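Local coordinates for protein sugar-binding transcriptional regulator, LacI family (Enterococcus faecalis, PDB 3CS3) that probably acts as a LacI-type transcriptional repressor, its periplasmic-binding-protein-like domain sensing a sugar to control DNA binding, at residues Glu28-Gly33 / Tyr39-Cys44; Ser21-Leu26 / Ile62-Thr67. All blocks are in the same frame, centred on the assembly; numbering follows the deposited sequence.

How the interactions relate
Both contacts fasten helix 23-35 to the same mixed sheet, interaction 2 through its first turn and interaction 1 through a later one, with centres about 11 Å apart. Their strand partners, 40-45 and 60-64, follow each other in the chain but lie on opposite sides of strand 10-15 in the sheet, and interaction 1 is nested within the loop closed by interaction 2. The two join where I30 CG2 packs 3.9 Å from I62 CD1. Interaction 2 lies nearer the centre of the chain, where the side chain of F22 comes within about 3 Å of a bound glycerol, nearest atoms; interaction 1 lies farther out, on the strand that meets the second subunit.

Interaction 1: Glu28-Gly33 / Tyr39-Cys44; sequences EGIKKG and YEMIVC
M41 reaches from strand 40-45 to I30 and K31 on helix 23-35, joining the last two elements of the beta-alpha-beta unit formed by strand 10-15, helix 23-35 and strand 40-45. This is the right-handed crossover that opens the Rossmann-like sheet of a periplasmic-binding-protein-like domain. M41 gives up the most surface, and the end of its chain does the touching. M41 SD lies 3.7 Å from I30 CG2, the branch that stands anti to the backbone N and faces the strand. I30 and K31 both cross the methionine at about a right angle, the lysine meeting it with methylenes alone: K31 CG is 4.0 Å from M41 SD. The lysine bends about its CG-CD and CD-CE bonds (chi3 56°, chi4 74°), and K31 NZ stays 6.8 Å from E40 OE2, too far for a salt bridge. L27 and L34 of the same helix and V13 of strand 10-15 also pack on M41. The CB of E40 points away from the helix, and its OE1 forms a salt bridge with K48 of the second subunit. A water joins the backbones, donating to K31 O and to Y39 O at 2.8 Å each. At the end of the methionine, bent at chi3 (143°), M41 CE rests 3.8 Å from K31 CG.

Interaction 2: Ser21-Leu26 / Ile62-Thr67; sequences SFYGEL and IILDWT
At the N-terminal end of helix 23-35, F22, Y23 and L26 gather round L64, which strand 60-64 directs at the helix. One methyl of the leucine, CD2, takes most of the contact. L64 CD2 lies in the plane of the F22 ring, at its edge, 3.7 Å from F22 CE2, the two side chains coming from opposite directions. L26, one turn further along, brings its CD2 to within 3.8 Å of L64 CD2. The Y23 ring also turns an edge to it, more loosely, with Y23 CE1 4.3 Å from L64 CD2. F22 is the N-cap residue, and its O accepts from L26 N in the first turn. Its chi1 of 68° sets CG between the backbone N and the carbonyl carbon, which carries the ring back to the leucine although its CB does not point there. In the periplasmic-binding-protein-like fold, the C-terminal ends of the parallel strands and the first turns of the following helices line the cleft between the two lobes; a glycerol beside F22, probably from the crystallisation liquor, is consistent with such a pocket. The hydroxyl of the buried Y23 is hydrogen-bonded to the backbone N of A16, while W235 of helix 232-247 packs on L64. Just after L64, the chain turns at D65, whose OD1 accepts from T67 N at 3.1 Å, an Asx turn, and from T67 OG1 at 2.6 Å. Both donors approach from one face of the carboxylate, the amide steeply (59° out of plane) and the hydroxyl on the syn side, 29° out of plane.

Interaction 1: Glu28-Gly33 / Tyr39-Cys44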
loop_
_atom_site.group_PDB
_atom_site.type_symbol
_atom_site.label_atom_id
_atom_site.label_comp_id
_atom_site.label_asym_id
_atom_site.label_seq_id
_atom_site.Cartn_x
_atom_site.Cartn_y
_atom_site.Cartn_z
ATOM N N GLU A 28 -9.883 4.461 2.310
ATOM C CA GLU A 28 -11.180 3.878 2.674
ATOM C C GLU A 28 -12.087 4.915 3.318
ATOM O O GLU A 28 -13.300 4.907 3.130
ATOM C CB GLU A 28 -10.995 2.710 3.648
ATOM C CG GLU A 28 -10.788 1.344 3.002
ATOM C CD GLU A 28 -10.736 0.207 4.021
ATOM O OE1 GLU A 28 -11.342 0.339 5.112
ATOM O OE2 GLU A 28 -10.093 -0.826 3.725
ATOM N N GLY A 29 -11.476 5.793 4.109
ATOM C CA GLY A 29 -12.184 6.884 4.759
ATOM C C GLY A 29 -12.621 7.950 3.773
ATOM O O GLY A 29 -13.731 8.484 3.887
ATOM N N ILE A 30 -11.742 8.268 2.818
ATOM C CA ILE A 30 -12.074 9.173 1.711
ATOM C C ILE A 30 -13.254 8.606 0.907
ATOM O O ILE A 30 -14.270 9.293 0.730
ATOM C CB ILE A 30 -10.849 9.469 0.792
ATOM C CG1 ILE A 30 -9.754 10.224 1.559
ATOM C CG2 ILE A 30 -11.257 10.312 -0.397
ATOM C CD1 ILE A 30 -8.479 10.504 0.752
ATOM N N LYS A 31 -13.124 7.348 0.476
ATOM C CA LYS A 31 -14.174 6.625 -0.256
ATOM C C LYS A 31 -15.547 6.667 0.410
ATOM O O LYS A 31 -16.537 6.987 -0.247
ATOM C CB LYS A 31 -13.779 5.163 -0.459
ATOM C CG LYS A 31 -13.315 4.817 -1.859
ATOM C CD LYS A 31 -12.841 3.360 -1.957
ATOM C CE LYS A 31 -13.908 2.350 -1.505
ATOM N NZ LYS A 31 -15.015 2.169 -2.487
ATOM N N LYS A 32 -15.581 6.350 1.706
ATOM C CA LYS A 32 -16.827 6.291 2.468
ATOM C C LYS A 32 -17.456 7.672 2.618
ATOM O O LYS A 32 -18.681 7.811 2.540
ATOM C CB LYS A 32 -16.597 5.648 3.844
ATOM C CG LYS A 32 -17.837 4.984 4.461
ATOM C CD LYS A 32 -18.601 5.914 5.408
ATOM C CE LYS A 32 -19.868 5.258 5.960
ATOM N NZ LYS A 32 -20.969 5.177 4.955
ATOM N N GLY A 33 -16.622 8.688 2.820
ATOM C CA GLY A 33 -17.094 10.057 2.965
ATOM C C GLY A 33 -17.631 10.623 1.664
ATOM O O GLY A 33 -18.614 11.367 1.660
ATOM N N TYR A 39 -20.051 10.854 -4.713
ATOM C CA TYR A 39 -18.779 11.137 -5.366
ATOM C C TYR A 39 -17.905 9.899 -5.381
ATOM O O TYR A 39 -18.071 8.998 -4.560
ATOM C CB TYR A 39 -18.055 12.293 -4.679
ATOM C CG TYR A 39 -18.360 13.646 -5.273
ATOM C CD1 TYR A 39 -17.392 14.349 -5.986
ATOM C CD2 TYR A 39 -19.621 14.224 -5.131
ATOM C CE1 TYR A 39 -17.670 15.605 -6.532
ATOM C CE2 TYR A 39 -19.912 15.474 -5.677
ATOM C CZ TYR A 39 -18.934 16.157 -6.375
ATOM O OH TYR A 39 -19.223 17.394 -6.913
ATOM N N GLU A 40 -16.990 9.857 -6.337
ATOM C CA GLU A 40 -16.004 8.793 -6.414
ATOM C C GLU A 40 -14.604 9.374 -6.500
ATOM O O GLU A 40 -14.421 10.580 -6.674
ATOM C CB GLU A 40 -16.274 7.878 -7.607
ATOM C CG GLU A 40 -17.344 6.829 -7.344
ATOM C CD GLU A 40 -17.504 5.856 -8.495
ATOM O OE1 GLU A 40 -17.388 6.286 -9.664
ATOM O OE2 GLU A 40 -17.752 4.660 -8.227
ATOM N N MET A 41 -13.610 8.509 -6.385
ATOM C CA MET A 41 -12.247 8.970 -6.299
ATOM C C MET A 41 -11.319 8.231 -7.255
ATOM O O MET A 41 -11.501 7.045 -7.520
ATOM C CB MET A 41 -11.789 8.924 -4.832
ATOM C CG MET A 41 -10.553 8.122 -4.527
ATOM S SD MET A 41 -10.636 7.559 -2.826
ATOM C CE MET A 41 -9.899 5.930 -2.998
ATOM N N ILE A 42 -10.371 8.962 -7.829
ATOM C CA ILE A 42 -9.236 8.327 -8.481
ATOM C C ILE A 42 -7.953 8.720 -7.763
ATOM O O ILE A 42 -7.822 9.844 -7.269
ATOM C CB ILE A 42 -9.146 8.607 -10.002
ATOM C CG1 ILE A 42 -9.148 10.106 -10.295
ATOM C CG2 ILE A 42 -10.283 7.903 -10.724
ATOM C CD1 ILE A 42 -7.957 10.562 -11.112
ATOM N N VAL A 43 -7.026 7.775 -7.681
ATOM C CA VAL A 43 -5.781 7.992 -6.969
ATOM C C VAL A 43 -4.643 8.048 -7.976
ATOM O O VAL A 43 -4.536 7.180 -8.838
ATOM C CB VAL A 43 -5.535 6.888 -5.917
ATOM C CG1 VAL A 43 -4.245 7.145 -5.147
ATOM C CG2 VAL A 43 -6.706 6.797 -4.956
ATOM N N CYS A 44 -3.813 9.083 -7.871
ATOM C CA CYS A 44 -2.651 9.236 -8.734
ATOM C C CYS A 44 -1.384 9.421 -7.923
ATOM O O CYS A 44 -1.383 10.101 -6.902
ATOM C CB CYS A 44 -2.837 10.407 -9.693
ATOM S SG CYS A 44 -4.221 10.163 -10.811
HETATM O O HOH W 1 -16.621 7.103 -3.076
#

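Interaction 2: Ser21-Leu26 / Ile62-Thr67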
loop_
_atom_site.group_PDB
_atom_site.type_symbol
_atom_site.label_atom_id
_atom_site.label_comp_id
_atom_site.label_asym_id
_atom_site.label_seq_id
_atom_site.Cartn_x
_atom_site.Cartn_y
_atom_site.Cartn_z
ATOM N N SER A 21 1.625 2.503 4.400
ATOM C CA SER A 21 1.394 1.968 5.727
ATOM C C SER A 21 0.152 2.606 6.364
ATOM O O SER A 21 -0.395 2.081 7.339
ATOM C CB SER A 21 2.637 2.178 6.599
ATOM O OG SER A 21 2.519 3.317 7.439
ATOM N N PHE A 22 -0.289 3.740 5.818
ATOM C CA PHE A 22 -1.541 4.360 6.261
ATOM C C PHE A 22 -2.534 4.662 5.132
ATOM O O PHE A 22 -3.690 5.007 5.413
ATOM C CB PHE A 22 -1.292 5.590 7.159
ATOM C CG PHE A 22 -0.667 6.768 6.452
ATOM C CD1 PHE A 22 0.714 6.915 6.408
ATOM C CD2 PHE A 22 -1.461 7.750 5.866
ATOM C CE1 PHE A 22 1.293 8.005 5.769
ATOM C CE2 PHE A 22 -0.886 8.836 5.221
ATOM C CZ PHE A 22 0.494 8.965 5.174
ATOM N N TYR A 23 -2.086 4.532 3.877
ATOM C CA TYR A 23 -2.891 4.910 2.703
ATOM C C TYR A 23 -4.190 4.140 2.583
ATOM O O TYR A 23 -5.229 4.735 2.324
ATOM C CB TYR A 23 -2.114 4.774 1.389
ATOM C CG TYR A 23 -1.148 5.898 1.103
ATOM C CD1 TYR A 23 -1.280 7.142 1.724
ATOM C CD2 TYR A 23 -0.107 5.725 0.193
ATOM C CE1 TYR A 23 -0.387 8.176 1.462
ATOM C CE2 TYR A 23 0.792 6.754 -0.074
ATOM C CZ TYR A 23 0.642 7.976 0.560
ATOM O OH TYR A 23 1.529 8.996 0.295
ATOM N N GLY A 24 -4.122 2.826 2.785
ATOM C CA GLY A 24 -5.281 1.951 2.649
ATOM C C GLY A 24 -6.471 2.388 3.484
ATOM O O GLY A 24 -7.601 2.427 2.997
ATOM N N GLU A 25 -6.209 2.744 4.736
ATOM C CA GLU A 25 -7.267 3.140 5.659
ATOM C C GLU A 25 -7.642 4.620 5.510
ATOM O O GLU A 25 -8.762 5.022 5.836
ATOM C CB GLU A 25 -6.915 2.756 7.107
ATOM C CG GLU A 25 -5.425 2.833 7.464
ATOM C CD GLU A 25 -4.646 1.548 7.180
ATOM O OE1 GLU A 25 -5.031 0.483 7.704
ATOM O OE2 GLU A 25 -3.632 1.612 6.448
ATOM N N LEU A 26 -6.703 5.419 5.004
ATOM C CA LEU A 26 -6.972 6.803 4.624
ATOM C C LEU A 26 -7.894 6.854 3.399
ATOM O O LEU A 26 -8.907 7.557 3.409
ATOM C CB LEU A 26 -5.662 7.541 4.331
ATOM C CG LEU A 26 -5.772 8.991 3.848
ATOM C CD1 LEU A 26 -6.157 9.928 4.975
ATOM C CD2 LEU A 26 -4.488 9.437 3.194
ATOM N N ILE A 62 -7.741 16.098 -3.435
ATOM C CA ILE A 62 -7.214 15.902 -2.094
ATOM C C ILE A 62 -5.733 15.558 -2.252
ATOM O O ILE A 62 -5.392 14.576 -2.907
ATOM C CB ILE A 62 -7.970 14.789 -1.329
ATOM C CG1 ILE A 62 -9.420 15.210 -1.060
ATOM C CG2 ILE A 62 -7.270 14.456 -0.010
ATOM C CD1 ILE A 62 -10.310 14.075 -0.579
ATOM N N ILE A 63 -4.858 16.374 -1.665
ATOM C CA ILE A 63 -3.412 16.242 -1.878
ATOM C C ILE A 63 -2.654 15.807 -0.620
ATOM O O ILE A 63 -2.675 16.496 0.410
ATOM C CB ILE A 63 -2.770 17.571 -2.384
ATOM C CG1 ILE A 63 -3.621 18.249 -3.473
ATOM C CG2 ILE A 63 -1.299 17.361 -2.817
ATOM C CD1 ILE A 63 -3.458 17.699 -4.857
ATOM N N LEU A 64 -1.983 14.663 -0.721
ATOM C CA LEU A 64 -0.987 14.248 0.259
ATOM C C LEU A 64 0.279 13.812 -0.487
ATOM O O LEU A 64 0.519 12.621 -0.689
ATOM C CB LEU A 64 -1.541 13.139 1.166
ATOM C CG LEU A 64 -0.706 12.448 2.263
ATOM C CD1 LEU A 64 0.361 13.332 2.896
ATOM C CD2 LEU A 64 -1.625 11.903 3.327
ATOM N N ASP A 65 1.083 14.799 -0.886
ATOM C CA ASP A 65 2.275 14.576 -1.700
ATOM C C ASP A 65 3.164 15.812 -1.625
ATOM O O ASP A 65 2.825 16.844 -2.193
ATOM C CB ASP A 65 1.873 14.314 -3.161
ATOM C CG ASP A 65 3.060 13.978 -4.065
ATOM O OD1 ASP A 65 4.209 13.840 -3.581
ATOM O OD2 ASP A 65 2.831 13.848 -5.287
ATOM N N TRP A 66 4.309 15.690 -0.952
ATOM C CA TRP A 66 5.228 16.817 -0.752
ATOM C C TRP A 66 5.947 17.259 -2.036
ATOM O O TRP A 66 6.448 18.382 -2.111
ATOM C CB TRP A 66 6.249 16.503 0.355
ATOM C CG TRP A 66 7.284 15.498 -0.055
ATOM C CD1 TRP A 66 7.150 14.146 -0.047
ATOM C CD2 TRP A 66 8.604 15.769 -0.551
ATOM N NE1 TRP A 66 8.301 13.548 -0.502
ATOM C CE2 TRP A 66 9.210 14.520 -0.823
ATOM C CE3 TRP A 66 9.331 16.945 -0.796
ATOM C CZ2 TRP A 66 10.519 14.408 -1.320
ATOM C CZ3 TRP A 66 10.635 16.835 -1.293
ATOM C CH2 TRP A 66 11.212 15.572 -1.547
ATOM N N THR A 67 5.996 16.375 -3.031
ATOM C CA THR A 67 6.601 16.694 -4.329
ATOM C C THR A 67 5.648 17.436 -5.268
ATOM O O THR A 67 6.079 17.967 -6.292
ATOM C CB THR A 67 7.115 15.435 -5.057
ATOM O OG1 THR A 67 6.017 14.567 -5.357
ATOM C CG2 THR A 67 8.137 14.702 -4.215
#